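Local coordinates for protein chorismate synthase (Aquifex aeolicus, PDB 1Q1L) that catalyses the last step of the shikimate pathway, the anti-1,4-elimination of phosphate from 5-enolpyruvylshikimate-3-phosphate that yields chorismate, using reduced FMN as cofactor, at residues Ile40-Gly52 with Ile353-Ala365. Residues are numbered along the deposited sequence; the frame is centred on the assembly and turned at random.
Sequences INHELRRRQRGYG and IVAVPAASVVGEA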
loop_
_atom_site.group_PDB
_atom_site.type_symbol
_atom_site.label_atom_id
_atom_site.label_comp_id
_atom_site.label_asym_id
_atom_site.label_seq_id
_atom_site.Cartn_x
_atom_site.Cartn_y
_atom_site.Cartn_z
ATOM N N ILE A 40 -24.198 -6.632 13.148
ATOM C CA ILE A 40 -22.896 -7.270 13.242
ATOM C C ILE A 40 -23.030 -8.576 14.011
ATOM O O ILE A 40 -22.527 -9.615 13.579
ATOM C CB ILE A 40 -21.876 -6.353 13.944
ATOM C CG1 ILE A 40 -21.689 -5.075 13.114
ATOM C CG2 ILE A 40 -20.554 -7.088 14.130
ATOM C CD1 ILE A 40 -20.675 -4.093 13.689
ATOM N N ASN A 41 -23.723 -8.523 15.145
ATOM C CA ASN A 41 -23.922 -9.711 15.961
ATOM C C ASN A 41 -24.629 -10.815 15.179
ATOM O O ASN A 41 -24.317 -11.995 15.336
ATOM C CB ASN A 41 -24.726 -9.365 17.217
ATOM C CG ASN A 41 -24.007 -8.371 18.114
ATOM O OD1 ASN A 41 -22.777 -8.331 18.155
ATOM N ND2 ASN A 41 -24.774 -7.577 18.853
ATOM N N HIS A 42 -25.576 -10.441 14.329
ATOM C CA HIS A 42 -26.283 -11.448 13.549
ATOM C C HIS A 42 -25.302 -12.304 12.747
ATOM O O HIS A 42 -25.444 -13.524 12.684
ATOM C CB HIS A 42 -27.277 -10.810 12.588
ATOM C CG HIS A 42 -28.106 -11.812 11.846
ATOM N ND1 HIS A 42 -28.567 -11.601 10.566
ATOM C CD2 HIS A 42 -28.549 -13.041 12.207
ATOM C CE1 HIS A 42 -29.255 -12.656 10.168
ATOM N NE2 HIS A 42 -29.259 -13.543 11.144
ATOM N N GLU A 43 -24.308 -11.666 12.130
ATOM C CA GLU A 43 -23.326 -12.408 11.345
ATOM C C GLU A 43 -22.431 -13.248 12.257
ATOM O O GLU A 43 -22.076 -14.377 11.923
ATOM C CB GLU A 43 -22.468 -11.458 10.502
ATOM C CG GLU A 43 -23.220 -10.744 9.392
ATOM C CD GLU A 43 -23.883 -11.698 8.411
ATOM O OE1 GLU A 43 -23.281 -12.742 8.088
ATOM O OE2 GLU A 43 -25.004 -11.396 7.946
ATOM N N LEU A 44 -22.064 -12.697 13.409
ATOM C CA LEU A 44 -21.225 -13.435 14.343
ATOM C C LEU A 44 -21.950 -14.700 14.803
ATOM O O LEU A 44 -21.325 -15.740 15.014
ATOM C CB LEU A 44 -20.867 -12.560 15.550
ATOM C CG LEU A 44 -19.955 -11.372 15.221
ATOM C CD1 LEU A 44 -19.688 -10.551 16.480
ATOM C CD2 LEU A 44 -18.648 -11.885 14.619
ATOM N N ARG A 45 -23.269 -14.610 14.941
ATOM C CA ARG A 45 -24.067 -15.755 15.370
ATOM C C ARG A 45 -24.117 -16.859 14.309
ATOM O O ARG A 45 -24.098 -18.043 14.638
ATOM C CB ARG A 45 -25.491 -15.311 15.734
ATOM C CG ARG A 45 -25.574 -14.529 17.039
ATOM C CD ARG A 45 -26.995 -14.514 17.597
ATOM N NE ARG A 45 -27.937 -13.827 16.718
ATOM C CZ ARG A 45 -28.070 -12.505 16.641
ATOM N NH1 ARG A 45 -27.326 -11.709 17.398
ATOM N NH2 ARG A 45 -28.947 -11.979 15.797
ATOM N N ARG A 46 -24.177 -16.471 13.038
ATOM C CA ARG A 46 -24.212 -17.446 11.960
ATOM C C ARG A 46 -22.905 -18.230 11.907
ATOM O O ARG A 46 -22.913 -19.438 11.672
ATOM C CB ARG A 46 -24.457 -16.756 10.616
ATOM C CG ARG A 46 -25.818 -16.079 10.496
ATOM C CD ARG A 46 -25.961 -15.382 9.151
ATOM N NE ARG A 46 -25.887 -16.326 8.035
ATOM C CZ ARG A 46 -25.130 -16.149 6.955
ATOM N NH1 ARG A 46 -24.373 -15.062 6.842
ATOM N NH2 ARG A 46 -25.133 -17.055 5.984
ATOM N N ARG A 47 -21.782 -17.551 12.133
ATOM C CA ARG A 47 -20.486 -18.226 12.111
ATOM C C ARG A 47 -20.379 -19.217 13.272
ATOM O O ARG A 47 -19.883 -20.333 13.105
ATOM C CB ARG A 47 -19.334 -17.221 12.212
ATOM C CG ARG A 47 -17.959 -17.849 11.963
ATOM C CD ARG A 47 -16.820 -16.926 12.379
ATOM N NE ARG A 47 -16.713 -16.848 13.830
ATOM C CZ ARG A 47 -15.878 -17.575 14.565
ATOM N NH1 ARG A 47 -15.049 -18.437 13.995
ATOM N NH2 ARG A 47 -15.891 -17.454 15.883
ATOM N N GLN A 48 -20.837 -18.804 14.451
ATOM C CA GLN A 48 -20.784 -19.672 15.625
ATOM C C GLN A 48 -21.535 -20.980 15.412
ATOM O O GLN A 48 -21.031 -22.047 15.753
ATOM C CB GLN A 48 -21.358 -18.964 16.851
ATOM C CG GLN A 48 -20.474 -17.877 17.416
ATOM C CD GLN A 48 -20.985 -17.348 18.742
ATOM O OE1 GLN A 48 -22.086 -16.798 18.824
ATOM N NE2 GLN A 48 -20.190 -17.518 19.790
ATOM N N ARG A 49 -22.738 -20.895 14.853
ATOM C CA ARG A 49 -23.555 -22.079 14.605
ATOM C C ARG A 49 -23.010 -22.904 13.441
ATOM O O ARG A 49 -23.629 -23.883 13.024
ATOM C CB ARG A 49 -25.003 -21.674 14.308
ATOM C CG ARG A 49 -25.650 -20.826 15.396
ATOM C CD ARG A 49 -27.172 -20.783 15.260
ATOM N NE ARG A 49 -27.687 -19.442 14.988
ATOM C CZ ARG A 49 -27.581 -18.817 13.817
ATOM N NH1 ARG A 49 -26.976 -19.412 12.796
ATOM N NH2 ARG A 49 -28.085 -17.599 13.664
ATOM N N GLY A 50 -21.848 -22.508 12.929
ATOM C CA GLY A 50 -21.252 -23.212 11.809
ATOM C C GLY A 50 -20.307 -24.339 12.179
ATOM O O GLY A 50 -19.868 -25.092 11.307
ATOM N N TYR A 51 -19.979 -24.460 13.463
ATOM C CA TYR A 51 -19.081 -25.524 13.908
ATOM C C TYR A 51 -19.873 -26.735 14.380
ATOM O O TYR A 51 -19.302 -27.786 14.669
ATOM C CB TYR A 51 -18.173 -25.038 15.041
ATOM C CG TYR A 51 -17.190 -23.966 14.632
ATOM C CD1 TYR A 51 -17.540 -22.617 14.672
ATOM C CD2 TYR A 51 -15.914 -24.302 14.183
ATOM C CE1 TYR A 51 -16.642 -21.629 14.277
ATOM C CE2 TYR A 51 -15.008 -23.322 13.784
ATOM C CZ TYR A 51 -15.379 -21.989 13.834
ATOM O OH TYR A 51 -14.491 -21.017 13.434
ATOM N N GLY A 52 -21.191 -26.577 14.454
ATOM C CA GLY A 52 -22.045 -27.666 14.892
ATOM C C GLY A 52 -23.114 -27.205 15.863
ATOM O O GLY A 52 -22.963 -26.179 16.528
ATOM N N ILE A 353 -17.940 -31.729 14.915
ATOM C CA ILE A 353 -17.407 -30.372 14.891
ATOM C C ILE A 353 -17.041 -29.965 13.459
ATOM O O ILE A 353 -16.005 -29.343 13.228
ATOM C CB ILE A 353 -16.147 -30.258 15.785
ATOM C CG1 ILE A 353 -16.415 -30.908 17.147
ATOM C CG2 ILE A 353 -15.773 -28.790 15.981
ATOM C CD1 ILE A 353 -15.203 -30.943 18.069
ATOM N N VAL A 354 -17.895 -30.327 12.503
ATOM C CA VAL A 354 -17.659 -29.990 11.097
ATOM C C VAL A 354 -17.581 -28.472 10.971
ATOM O O VAL A 354 -18.440 -27.757 11.488
ATOM C CB VAL A 354 -18.795 -30.512 10.196
ATOM C CG1 VAL A 354 -18.448 -30.279 8.735
ATOM C CG2 VAL A 354 -19.024 -31.987 10.461
ATOM N N ALA A 355 -16.562 -27.980 10.274
ATOM C CA ALA A 355 -16.376 -26.539 10.142
ATOM C C ALA A 355 -16.755 -25.900 8.810
ATOM O O ALA A 355 -16.754 -24.673 8.699
ATOM C CB ALA A 355 -14.931 -26.179 10.486
ATOM N N VAL A 356 -17.088 -26.702 7.802
ATOM C CA VAL A 356 -17.433 -26.127 6.507
ATOM C C VAL A 356 -18.580 -25.111 6.565
ATOM O O VAL A 356 -18.569 -24.125 5.828
ATOM C CB VAL A 356 -17.759 -27.224 5.450
ATOM C CG1 VAL A 356 -19.132 -27.814 5.692
ATOM C CG2 VAL A 356 -17.673 -26.631 4.050
ATOM N N PRO A 357 -19.582 -25.329 7.443
ATOM C CA PRO A 357 -20.687 -24.367 7.514
ATOM C C PRO A 357 -20.195 -22.996 7.963
ATOM O O PRO A 357 -20.576 -21.973 7.400
ATOM C CB PRO A 357 -21.630 -24.997 8.537
ATOM C CG PRO A 357 -21.358 -26.463 8.393
ATOM C CD PRO A 357 -19.855 -26.486 8.314
ATOM N N ALA A 358 -19.355 -22.983 8.989
ATOM C CA ALA A 358 -18.807 -21.731 9.490
ATOM C C ALA A 358 -17.955 -21.101 8.392
ATOM O O ALA A 358 -18.049 -19.902 8.137
ATOM C CB ALA A 358 -17.959 -21.983 10.729
ATOM N N ALA A 359 -17.138 -21.919 7.739
ATOM C CA ALA A 359 -16.272 -21.430 6.674
ATOM C C ALA A 359 -17.072 -20.649 5.651
ATOM O O ALA A 359 -16.697 -19.539 5.274
ATOM C CB ALA A 359 -15.549 -22.590 5.999
ATOM N N SER A 360 -18.186 -21.224 5.210
ATOM C CA SER A 360 -19.024 -20.566 4.219
ATOM C C SER A 360 -19.463 -19.180 4.689
ATOM O O SER A 360 -19.565 -18.258 3.885
ATOM C CB SER A 360 -20.252 -21.423 3.895
ATOM O OG SER A 360 -21.118 -21.523 5.010
ATOM N N VAL A 361 -19.719 -19.025 5.982
ATOM C CA VAL A 361 -20.140 -17.723 6.495
ATOM C C VAL A 361 -18.977 -16.727 6.441
ATOM O O VAL A 361 -19.179 -15.535 6.208
ATOM C CB VAL A 361 -20.661 -17.824 7.947
ATOM C CG1 VAL A 361 -20.945 -16.424 8.494
ATOM C CG2 VAL A 361 -21.934 -18.676 7.984
ATOM N N VAL A 362 -17.763 -17.217 6.669
ATOM C CA VAL A 362 -16.579 -16.367 6.610
ATOM C C VAL A 362 -16.354 -16.027 5.135
ATOM O O VAL A 362 -15.884 -14.938 4.792
ATOM C CB VAL A 362 -15.340 -17.101 7.167
ATOM C CG1 VAL A 362 -14.096 -16.228 7.015
ATOM C CG2 VAL A 362 -15.567 -17.458 8.639
ATOM N N GLY A 363 -16.710 -16.967 4.261
ATOM C CA GLY A 363 -16.545 -16.738 2.835
ATOM C C GLY A 363 -17.399 -15.572 2.377
ATOM O O GLY A 363 -16.986 -14.787 1.518
ATOM N N GLU A 364 -18.594 -15.457 2.946
ATOM C CA GLU A 364 -19.503 -14.378 2.599
ATOM C C GLU A 364 -18.882 -13.058 3.045
ATOM O O GLU A 364 -18.932 -12.061 2.333
ATOM C CB GLU A 364 -20.845 -14.558 3.307
ATOM C CG GLU A 364 -21.669 -15.747 2.862
ATOM C CD GLU A 364 -22.919 -15.920 3.715
ATOM O OE1 GLU A 364 -23.320 -14.938 4.385
ATOM O OE2 GLU A 364 -23.498 -17.031 3.708
ATOM N N ALA A 365 -18.305 -13.066 4.239
ATOM C CA ALA A 365 -17.664 -11.877 4.791
ATOM C C ALA A 365 -16.514 -11.400 3.901
ATOM O O ALA A 365 -16.391 -10.212 3.622
ATOM C CB ALA A 365 -17.149 -12.180 6.191
HETATM O O HOH W 1 -20.974 -13.371 6.946
#
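The two terminal nitrogens of Arg-46 each take one oxygen of Glu-364 in a salt bridge. NH1 of Arg-46 reaches OE1 of Glu-364 at 2.7 Å, and NH2 of Arg-46 reaches OE2 of Glu-364 at 2.8 Å. Guanidinium and carboxylate planes lie 24° apart. The arginine chain bends at chi3 (62°), which brings NH1 also to Glu-43 OE1, at 2.9 Å. A water links Glu-43 OE1 to Val-361 O. Lys-153 joins both glutamates, Glu-198 pairs with Arg-46, and Ser-165 OG hydrogen-bonds Glu-364 OE2. Without the guanidinium, as with an alanine here, Glu-43, Glu-198 and Glu-364 would each lose a mate, and their negative charges would probably be less well balanced.

Apolar contacts join helices that run roughly antiparallel (149°). Val-361 packs on the backbone of Arg-46 and Arg-47, and its CG1 lies over one guanidinium face of Arg-46. The Arg-47 chain runs alongside Val-362. Ala-358 CB sits over the ring of Tyr-51, a loop residue, in a CH-pi contact.

Backbone contacts are closest at Gly-50, whose CA is 3.7 Å from Ala-358 CA. A side chain there would clash with Ala-358. Ala-358 N donates to Gly-50 O from above the carbonyl plane.

In the helical layer of the beta-alpha-beta sandwich, helix 142-157 touches Glu-43 and Arg-47, a predicted NADP(+)-binding residue. The buried Arg-46/Glu-364 pair thus ties helix 37-48 to helix 356-379, whose start packs on the turn at Gly-50.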